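Local coordinates for protein putative transcriptional regulator (Listeria innocua, PDB 3LWF) that probably binds DNA as a transcription factor of the Rrf2 family, through a helix-turn-helix domain, at residues 24-36 with 50-64. Numbering follows the deposited sequence.
Sequences TKGRYGLTITLEL and IAQDKNLSEHYLEQL. With SO4 (sulfate ion), chain F.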
ATOM      1  N   THR A  24     -11.230   9.952  -6.782  1.00 23.56           N
ATOM      2  CA  THR A  24     -11.155  10.696  -8.024  1.00 21.98           C
ATOM      3  C   THR A  24     -10.451  12.036  -7.860  1.00 20.30           C
ATOM      4  O   THR A  24      -9.990  12.597  -8.835  1.00 20.56           O
ATOM      5  CB  THR A  24     -12.533  10.903  -8.639  1.00 22.59           C
ATOM      6  OG1 THR A  24     -13.361  11.580  -7.705  1.00 23.65           O
ATOM      7  CG2 THR A  24     -13.145   9.558  -9.006  1.00 21.02           C
ATOM      8  N   LYS A  25     -10.334  12.540  -6.641  1.00 18.60           N
ATOM      9  CA  LYS A  25      -9.736  13.832  -6.456  1.00 18.99           C
ATOM     10  C   LYS A  25      -8.252  13.765  -6.838  1.00 20.23           C
ATOM     11  O   LYS A  25      -7.776  14.547  -7.654  1.00 21.28           O
ATOM     12  CB  LYS A  25      -9.890  14.280  -4.985  1.00 18.57           C
ATOM     13  CG  LYS A  25     -11.296  14.450  -4.516  1.00 19.23           C
ATOM     14  CD  LYS A  25     -11.299  15.002  -3.038  1.00 22.01           C
ATOM     15  CE  LYS A  25     -10.808  13.913  -2.063  1.00 27.45           C
ATOM     16  NZ  LYS A  25     -11.153  14.075  -0.648  1.00 42.74           N
ATOM     17  N   GLY A  26      -7.535  12.813  -6.246  1.00 20.11           N
ATOM     18  CA  GLY A  26      -6.135  12.592  -6.559  1.00 22.13           C
ATOM     19  C   GLY A  26      -5.964  12.124  -7.994  1.00 21.13           C
ATOM     20  O   GLY A  26      -5.061  12.558  -8.703  1.00 22.80           O
ATOM     21  N   ARG A  27      -6.797  11.199  -8.415  1.00 20.83           N
ATOM     22  CA  ARG A  27      -6.620  10.626  -9.733  1.00 22.19           C
ATOM     23  C   ARG A  27      -6.858  11.665 -10.824  1.00 21.84           C
ATOM     24  O   ARG A  27      -6.104  11.749 -11.773  1.00 22.72           O
ATOM     25  CB  ARG A  27      -7.519   9.407  -9.946  1.00 22.30           C
ATOM     26  CG  ARG A  27      -7.122   8.221  -9.063  1.00 25.40           C
ATOM     27  CD  ARG A  27      -8.186   7.167  -9.102  1.00 28.15           C
ATOM     28  NE  ARG A  27      -8.065   6.184  -8.034  1.00 27.39           N
ATOM     29  CZ  ARG A  27      -7.772   4.900  -8.198  1.00 25.78           C
ATOM     30  NH1 ARG A  27      -7.541   4.373  -9.392  1.00 26.23           N
ATOM     31  NH2 ARG A  27      -7.725   4.121  -7.137  1.00 24.65           N
ATOM     32  N   TYR A  28      -7.944  12.412 -10.722  1.00 23.97           N
ATOM     33  CA  TYR A  28      -8.219  13.444 -11.731  1.00 24.97           C
ATOM     34  C   TYR A  28      -7.244  14.621 -11.613  1.00 23.91           C
ATOM     35  O   TYR A  28      -6.983  15.303 -12.596  1.00 24.16           O
ATOM     36  CB  TYR A  28      -9.648  13.943 -11.627  1.00 23.37           C
ATOM     37  CG  TYR A  28     -10.709  12.943 -12.007  1.00 23.95           C
ATOM     38  CD1 TYR A  28     -10.395  11.679 -12.476  1.00 28.20           C
ATOM     39  CD2 TYR A  28     -12.050  13.289 -11.916  1.00 27.12           C
ATOM     40  CE1 TYR A  28     -11.393  10.764 -12.789  1.00 28.26           C
ATOM     41  CE2 TYR A  28     -13.044  12.405 -12.248  1.00 29.02           C
ATOM     42  CZ  TYR A  28     -12.714  11.141 -12.675  1.00 30.24           C
ATOM     43  OH  TYR A  28     -13.712  10.263 -13.005  1.00 35.91           O
ATOM     44  N   GLY A  29      -6.747  14.868 -10.402  1.00 24.33           N
ATOM     45  CA  GLY A  29      -5.678  15.821 -10.190  1.00 24.31           C
ATOM     46  C   GLY A  29      -4.456  15.426 -11.009  1.00 24.44           C
ATOM     47  O   GLY A  29      -3.805  16.257 -11.625  1.00 24.16           O
ATOM     48  N   LEU A  30      -4.143  14.139 -10.984  1.00 22.34           N
ATOM     49  CA  LEU A  30      -3.074  13.628 -11.773  1.00 23.92           C
ATOM     50  C   LEU A  30      -3.384  13.787 -13.245  1.00 22.35           C
ATOM     51  O   LEU A  30      -2.490  14.168 -13.997  1.00 23.46           O
ATOM     52  CB  LEU A  30      -2.754  12.153 -11.500  1.00 20.93           C
ATOM     53  CG  LEU A  30      -1.632  11.848 -10.507  1.00 29.63           C
ATOM     54  CD1 LEU A  30      -1.413  10.312 -10.433  1.00 25.52           C
ATOM     55  CD2 LEU A  30      -0.285  12.596 -10.828  1.00 23.67           C
ATOM     56  N   THR A  31      -4.606  13.469 -13.659  1.00 20.38           N
ATOM     57  CA  THR A  31      -4.952  13.629 -15.068  1.00 22.99           C
ATOM     58  C   THR A  31      -4.686  15.099 -15.483  1.00 22.66           C
ATOM     59  O   THR A  31      -4.107  15.351 -16.514  1.00 25.75           O
ATOM     60  CB  THR A  31      -6.380  13.182 -15.381  1.00 23.16           C
ATOM     61  OG1 THR A  31      -6.472  11.763 -15.252  1.00 24.62           O
ATOM     62  CG2 THR A  31      -6.789  13.557 -16.826  1.00 20.53           C
ATOM     63  N   ILE A  32      -5.074  16.052 -14.656  1.00 21.56           N
ATOM     64  CA  ILE A  32      -4.937  17.458 -15.018  1.00 21.07           C
ATOM     65  C   ILE A  32      -3.447  17.837 -15.178  1.00 22.29           C
ATOM     66  O   ILE A  32      -3.031  18.372 -16.216  1.00 18.56           O
ATOM     67  CB  ILE A  32      -5.548  18.378 -13.949  1.00 18.96           C
ATOM     68  CG1 ILE A  32      -7.089  18.353 -13.979  1.00 21.57           C
ATOM     69  CG2 ILE A  32      -5.066  19.812 -14.156  1.00 18.79           C
ATOM     70  CD1 ILE A  32      -7.718  18.968 -12.698  1.00 16.64           C
ATOM     71  N   THR A  33      -2.658  17.521 -14.151  1.00 19.17           N
ATOM     72  CA  THR A  33      -1.266  17.909 -14.144  1.00 20.28           C
ATOM     73  C   THR A  33      -0.449  17.192 -15.181  1.00 21.27           C
ATOM     74  O   THR A  33       0.464  17.789 -15.751  1.00 22.20           O
ATOM     75  CB  THR A  33      -0.628  17.779 -12.771  1.00 20.59           C
ATOM     76  OG1 THR A  33      -0.725  16.431 -12.332  1.00 21.73           O
ATOM     77  CG2 THR A  33      -1.342  18.675 -11.781  1.00 18.13           C
ATOM     78  N   LEU A  34      -0.778  15.937 -15.453  1.00 20.11           N
ATOM     79  CA  LEU A  34      -0.141  15.242 -16.566  1.00 22.02           C
ATOM     80  C   LEU A  34      -0.454  15.863 -17.909  1.00 20.02           C
ATOM     81  O   LEU A  34       0.404  15.881 -18.818  1.00 21.20           O
ATOM     82  CB  LEU A  34      -0.517  13.753 -16.593  1.00 15.95           C
ATOM     83  CG  LEU A  34       0.040  12.885 -15.454  1.00 21.98           C
ATOM     84  CD1 LEU A  34      -0.724  11.512 -15.466  1.00 23.06           C
ATOM     85  CD2 LEU A  34       1.587  12.727 -15.475  1.00 16.50           C
ATOM     86  N   GLU A  35      -1.705  16.250 -18.111  1.00 20.71           N
ATOM     87  CA  GLU A  35      -2.061  16.894 -19.404  1.00 21.91           C
ATOM     88  C   GLU A  35      -1.365  18.254 -19.543  1.00 21.82           C
ATOM     89  O   GLU A  35      -0.907  18.620 -20.627  1.00 21.33           O
ATOM     90  CB  GLU A  35      -3.559  17.092 -19.525  1.00 19.54           C
ATOM     91  CG  GLU A  35      -4.284  15.812 -19.750  1.00 27.89           C
ATOM     92  CD  GLU A  35      -3.806  15.129 -21.006  1.00 32.88           C
ATOM     93  OE1 GLU A  35      -3.824  15.807 -22.051  1.00 31.74           O
ATOM     94  OE2 GLU A  35      -3.383  13.956 -20.920  1.00 32.33           O
ATOM     95  N   LEU A  36      -1.268  18.991 -18.439  1.00 20.87           N
ATOM     96  CA  LEU A  36      -0.516  20.243 -18.450  1.00 21.21           C
ATOM     97  C   LEU A  36       0.968  19.977 -18.701  1.00 21.89           C
ATOM     98  O   LEU A  36       1.618  20.750 -19.410  1.00 23.68           O
ATOM     99  CB  LEU A  36      -0.750  21.061 -17.170  1.00 23.08           C
ATOM    100  CG  LEU A  36      -2.190  21.514 -16.901  1.00 23.61           C
ATOM    101  CD1 LEU A  36      -2.255  22.245 -15.569  1.00 18.86           C
ATOM    102  CD2 LEU A  36      -2.757  22.405 -18.007  1.00 20.20           C
ATOM    103  N   ILE A  50      -9.542  19.856 -21.364  1.00 20.76           N
ATOM    104  CA  ILE A  50      -9.191  18.618 -20.645  1.00 24.61           C
ATOM    105  C   ILE A  50     -10.447  17.774 -20.327  1.00 24.55           C
ATOM    106  O   ILE A  50     -10.495  16.564 -20.628  1.00 24.91           O
ATOM    107  CB  ILE A  50      -8.390  18.892 -19.315  1.00 24.77           C
ATOM    108  CG1 ILE A  50      -7.105  19.666 -19.609  1.00 26.83           C
ATOM    109  CG2 ILE A  50      -8.055  17.590 -18.627  1.00 20.60           C
ATOM    110  CD1 ILE A  50      -6.333  20.144 -18.375  1.00 18.97           C
ATOM    111  N   ALA A  51     -11.469  18.427 -19.770  1.00 23.27           N
ATOM    112  CA  ALA A  51     -12.748  17.773 -19.501  1.00 23.72           C
ATOM    113  C   ALA A  51     -13.320  17.092 -20.770  1.00 23.56           C
ATOM    114  O   ALA A  51     -13.676  15.901 -20.720  1.00 23.90           O
ATOM    115  CB  ALA A  51     -13.762  18.744 -18.917  1.00 20.35           C
ATOM    116  N   GLN A  52     -13.437  17.827 -21.875  1.00 21.44           N
ATOM    117  CA  GLN A  52     -13.958  17.238 -23.123  0.50 21.99           C
ATOM    118  C   GLN A  52     -13.065  16.067 -23.570  1.00 23.96           C
ATOM    119  O   GLN A  52     -13.550  14.986 -23.870  1.00 25.19           O
ATOM    120  CB  GLN A  52     -14.107  18.304 -24.215  0.50 21.84           C
ATOM    121  CG  GLN A  52     -15.214  19.323 -23.904  0.50 22.88           C
ATOM    122  CD  GLN A  52     -15.317  20.496 -24.887  0.50 33.44           C
ATOM    123  OE1 GLN A  52     -14.385  20.799 -25.631  0.50 32.62           O
ATOM    124  NE2 GLN A  52     -16.463  21.170 -24.867  0.50 34.45           N
ATOM    125  N   ASP A  53     -11.756  16.273 -23.580  1.00 25.45           N
ATOM    126  CA  ASP A  53     -10.822  15.227 -24.026  1.00 24.97           C
ATOM    127  C   ASP A  53     -10.939  13.916 -23.213  1.00 27.12           C
ATOM    128  O   ASP A  53     -10.885  12.836 -23.763  1.00 23.31           O
ATOM    129  CB  ASP A  53      -9.386  15.762 -23.949  1.00 22.93           C
ATOM    130  CG  ASP A  53      -8.360  14.807 -24.567  1.00 27.46           C
ATOM    131  OD1 ASP A  53      -8.631  14.239 -25.640  1.00 32.98           O
ATOM    132  OD2 ASP A  53      -7.279  14.629 -23.979  1.00 24.02           O
ATOM    133  N   LYS A  54     -11.107  14.027 -21.901  1.00 26.61           N
ATOM    134  CA  LYS A  54     -11.076  12.871 -21.027  1.00 28.97           C
ATOM    135  C   LYS A  54     -12.461  12.432 -20.568  1.00 30.09           C
ATOM    136  O   LYS A  54     -12.549  11.608 -19.687  1.00 30.79           O
ATOM    137  CB  LYS A  54     -10.228  13.188 -19.782  1.00 30.03           C
ATOM    138  CG  LYS A  54      -8.781  13.535 -20.037  1.00 29.45           C
ATOM    139  CD  LYS A  54      -8.085  12.460 -20.877  1.00 31.47           C
ATOM    140  CE  LYS A  54      -6.583  12.723 -21.038  1.00 35.43           C
ATOM    141  NZ  LYS A  54      -5.969  11.760 -21.998  1.00 37.23           N
ATOM    142  N   ASN A  55     -13.530  13.001 -21.142  1.00 29.58           N
ATOM    143  CA  ASN A  55     -14.901  12.695 -20.723  0.70 29.75           C
ATOM    144  C   ASN A  55     -15.132  12.844 -19.211  1.00 29.25           C
ATOM    145  O   ASN A  55     -15.739  11.989 -18.577  1.00 28.33           O
ATOM    146  CB  ASN A  55     -15.309  11.284 -21.151  0.70 29.86           C
ATOM    147  CG  ASN A  55     -16.821  11.084 -21.125  0.70 33.09           C
ATOM    148  OD1 ASN A  55     -17.587  12.048 -21.169  0.70 33.02           O
ATOM    149  ND2 ASN A  55     -17.250   9.833 -21.064  0.70 39.62           N
ATOM    150  N   LEU A  56     -14.650  13.942 -18.657  1.00 26.40           N
ATOM    151  CA  LEU A  56     -14.776  14.286 -17.259  1.00 25.22           C
ATOM    152  C   LEU A  56     -15.631  15.527 -17.114  1.00 24.17           C
ATOM    153  O   LEU A  56     -15.825  16.282 -18.064  1.00 25.85           O
ATOM    154  CB  LEU A  56     -13.395  14.578 -16.650  1.00 26.25           C
ATOM    155  CG  LEU A  56     -12.346  13.474 -16.689  1.00 26.48           C
ATOM    156  CD1 LEU A  56     -11.108  13.914 -15.955  1.00 24.79           C
ATOM    157  CD2 LEU A  56     -12.933  12.194 -16.106  1.00 29.13           C
ATOM    158  N   SER A  57     -16.152  15.739 -15.908  1.00 23.85           N
ATOM    159  CA  SER A  57     -16.934  16.921 -15.593  1.00 23.96           C
ATOM    160  C   SER A  57     -16.053  18.147 -15.399  1.00 24.81           C
ATOM    161  O   SER A  57     -15.207  18.203 -14.479  1.00 23.29           O
ATOM    162  CB  SER A  57     -17.742  16.706 -14.307  1.00 24.69           C
ATOM    163  OG  SER A  57     -18.244  17.950 -13.850  1.00 23.90           O
ATOM    164  N   GLU A  58     -16.280  19.154 -16.234  1.00 21.87           N
ATOM    165  CA  GLU A  58     -15.511  20.351 -16.137  1.00 23.08           C
ATOM    166  C   GLU A  58     -15.722  20.982 -14.778  1.00 21.43           C
ATOM    167  O   GLU A  58     -14.780  21.451 -14.182  1.00 22.25           O
ATOM    168  CB  GLU A  58     -15.892  21.345 -17.208  1.00 23.23           C
ATOM    169  CG  GLU A  58     -15.031  22.597 -17.135  1.00 27.41           C
ATOM    170  CD  GLU A  58     -15.339  23.667 -18.212  1.00 34.90           C
ATOM    171  OE1 GLU A  58     -16.229  23.438 -19.071  1.00 31.69           O
ATOM    172  OE2 GLU A  58     -14.663  24.731 -18.157  1.00 32.70           O
ATOM    173  N   HIS A  59     -16.973  21.035 -14.333  1.00 21.12           N
ATOM    174  CA  HIS A  59     -17.337  21.643 -13.043  1.00 23.71           C
ATOM    175  C   HIS A  59     -16.627  20.951 -11.879  1.00 19.47           C
ATOM    176  O   HIS A  59     -16.228  21.604 -10.926  1.00 23.18           O
ATOM    177  CB  HIS A  59     -18.880  21.615 -12.847  1.00 25.70           C
ATOM    178  CG  HIS A  59     -19.396  22.554 -11.780  1.00 34.95           C
ATOM    179  ND1 HIS A  59     -18.850  23.802 -11.541  1.00 40.64           N
ATOM    180  CD2 HIS A  59     -20.444  22.441 -10.922  1.00 34.50           C
ATOM    181  CE1 HIS A  59     -19.518  24.400 -10.570  1.00 34.22           C
ATOM    182  NE2 HIS A  59     -20.495  23.599 -10.184  1.00 32.67           N
ATOM    183  N   TYR A  60     -16.510  19.629 -11.947  1.00 17.87           N
ATOM    184  CA  TYR A  60     -15.711  18.875 -10.971  1.00 20.85           C
ATOM    185  C   TYR A  60     -14.196  19.224 -11.037  1.00 21.43           C
ATOM    186  O   TYR A  60     -13.572  19.445 -10.005  1.00 20.37           O
ATOM    187  CB  TYR A  60     -15.931  17.368 -11.128  1.00 21.58           C
ATOM    188  CG  TYR A  60     -15.283  16.551 -10.011  1.00 22.50           C
ATOM    189  CD1 TYR A  60     -15.595  16.768  -8.675  1.00 24.89           C
ATOM    190  CD2 TYR A  60     -14.344  15.582 -10.299  1.00 28.35           C
ATOM    191  CE1 TYR A  60     -15.010  15.993  -7.651  1.00 27.79           C
ATOM    192  CE2 TYR A  60     -13.747  14.837  -9.307  1.00 26.01           C
ATOM    193  CZ  TYR A  60     -14.062  15.051  -7.986  1.00 26.93           C
ATOM    194  OH  TYR A  60     -13.463  14.259  -7.043  1.00 24.00           O
ATOM    195  N   LEU A  61     -13.632  19.350 -12.236  1.00 18.59           N
ATOM    196  CA  LEU A  61     -12.197  19.690 -12.343  1.00 21.61           C
ATOM    197  C   LEU A  61     -11.972  21.072 -11.754  1.00 22.68           C
ATOM    198  O   LEU A  61     -10.918  21.320 -11.165  1.00 19.50           O
ATOM    199  CB  LEU A  61     -11.678  19.629 -13.786  1.00 20.38           C
ATOM    200  CG  LEU A  61     -11.776  18.291 -14.492  1.00 21.44           C
ATOM    201  CD1 LEU A  61     -11.138  18.319 -15.877  1.00 25.51           C
ATOM    202  CD2 LEU A  61     -11.191  17.183 -13.650  1.00 20.81           C
ATOM    203  N   GLU A  62     -12.964  21.963 -11.895  1.00 24.11           N
ATOM    204  CA  GLU A  62     -12.809  23.339 -11.434  1.00 25.56           C
ATOM    205  C   GLU A  62     -12.655  23.324  -9.939  1.00 23.57           C
ATOM    206  O   GLU A  62     -12.062  24.208  -9.402  1.00 24.22           O
ATOM    207  CB  GLU A  62     -14.022  24.229 -11.747  1.00 25.88           C
ATOM    208  CG  GLU A  62     -14.081  24.812 -13.146  1.00 38.82           C
ATOM    209  CD  GLU A  62     -15.482  25.426 -13.480  1.00 47.09           C
ATOM    210  OE1 GLU A  62     -16.126  25.967 -12.563  1.00 44.87           O
ATOM    211  OE2 GLU A  62     -15.944  25.348 -14.646  1.00 51.43           O
ATOM    212  N   GLN A  63     -13.213  22.314  -9.291  1.00 23.66           N
ATOM    213  CA  GLN A  63     -13.086  22.140  -7.867  1.00 23.49           C
ATOM    214  C   GLN A  63     -11.751  21.547  -7.461  1.00 24.05           C
ATOM    215  O   GLN A  63     -11.357  21.687  -6.327  1.00 22.92           O
ATOM    216  CB  GLN A  63     -14.182  21.210  -7.333  1.00 24.73           C
ATOM    217  CG  GLN A  63     -15.607  21.545  -7.791  1.00 22.23           C
ATOM    218  CD  GLN A  63     -15.960  22.981  -7.610  1.00 23.02           C
ATOM    219  OE1 GLN A  63     -15.806  23.537  -6.521  1.00 23.26           O
ATOM    220  NE2 GLN A  63     -16.460  23.599  -8.674  1.00 23.88           N
ATOM    221  N   LEU A  64     -11.088  20.831  -8.356  1.00 23.48           N
ATOM    222  CA  LEU A  64      -9.789  20.275  -8.014  1.00 22.84           C
ATOM    223  C   LEU A  64      -8.652  21.238  -8.292  1.00 23.68           C
ATOM    224  O   LEU A  64      -7.571  21.096  -7.709  1.00 24.56           O
ATOM    225  CB  LEU A  64      -9.536  18.978  -8.774  1.00 20.10           C
ATOM    226  CG  LEU A  64     -10.556  17.869  -8.576  1.00 26.10           C
ATOM    227  CD1 LEU A  64     -10.188  16.643  -9.436  1.00 20.98           C
ATOM    228  CD2 LEU A  64     -10.618  17.542  -7.085  1.00 19.37           C
TER
HETATM  229  S   SO4 F 142     -10.815  11.555   1.244  0.50 36.64           S
HETATM  230  O1  SO4 F 142     -10.512  10.186   1.671  0.50 39.01           O
HETATM  231  O2  SO4 F 142     -12.197  11.600   0.759  0.50 28.07           O
HETATM  232  O3  SO4 F 142     -10.616  12.363   2.448  0.50 27.43           O
HETATM  233  O4  SO4 F 142      -9.885  11.909   0.162  0.50 22.00           O
HETATM  234  O   HOH W   1      -6.482  16.415 -22.277  1.00 25.37           O
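The ring of Tyr-28 is held between Leu-56 and Thr-24: Leu-56 CD2 lies over one face in a CH-pi contact, 4.0 Å from the centroid and 25° off the normal, while Thr-24 CB sits over the centre of the opposite face. Against Tyr-60 the planes stand 80° apart, but neither ring lies over the other's face, so the pair is rim to rim: Tyr-28 CD2 lies near the plane of the Tyr-60 ring, at its edge, 3.5 Å from Tyr-60 CE2. The phenol reaches Thr-24 because chi1 of -172° carries the ring away from the Tyr-60 backbone N, and Tyr-60 OH and Thr-24 OG1 share a hydrogen bond of 2.8 Å. Leu-64 enters helix 24-36 as a knob among Lys-25, Tyr-28, Gly-29 and Ile-32, its CD1 lying 3.5 Å from Tyr-28 CB. Leu-61 CD2 and Ile-32 CD1 continue this apolar layer at 4.0 Å, and Ile-50 CD1 extends it to Leu-36. At the far end, Glu-35 OE2 pairs with Lys-54 NZ at 3.6 Å; Glu-35 OE2 is held more strongly by Lys-38 of the same chain, and Lys-54 NZ by Glu-116 of the second subunit. A water donates to both Glu-35 OE1 and Asp-53 OD2, which probably eases the repulsion between these carboxylates. Helices 47-54 and 58-70, joined by a tight turn consistent with a helix-turn-helix, thus pack on helix 24-38 through an apolar centre, with polar bonds at its two ends and charges that reach the dimer partner.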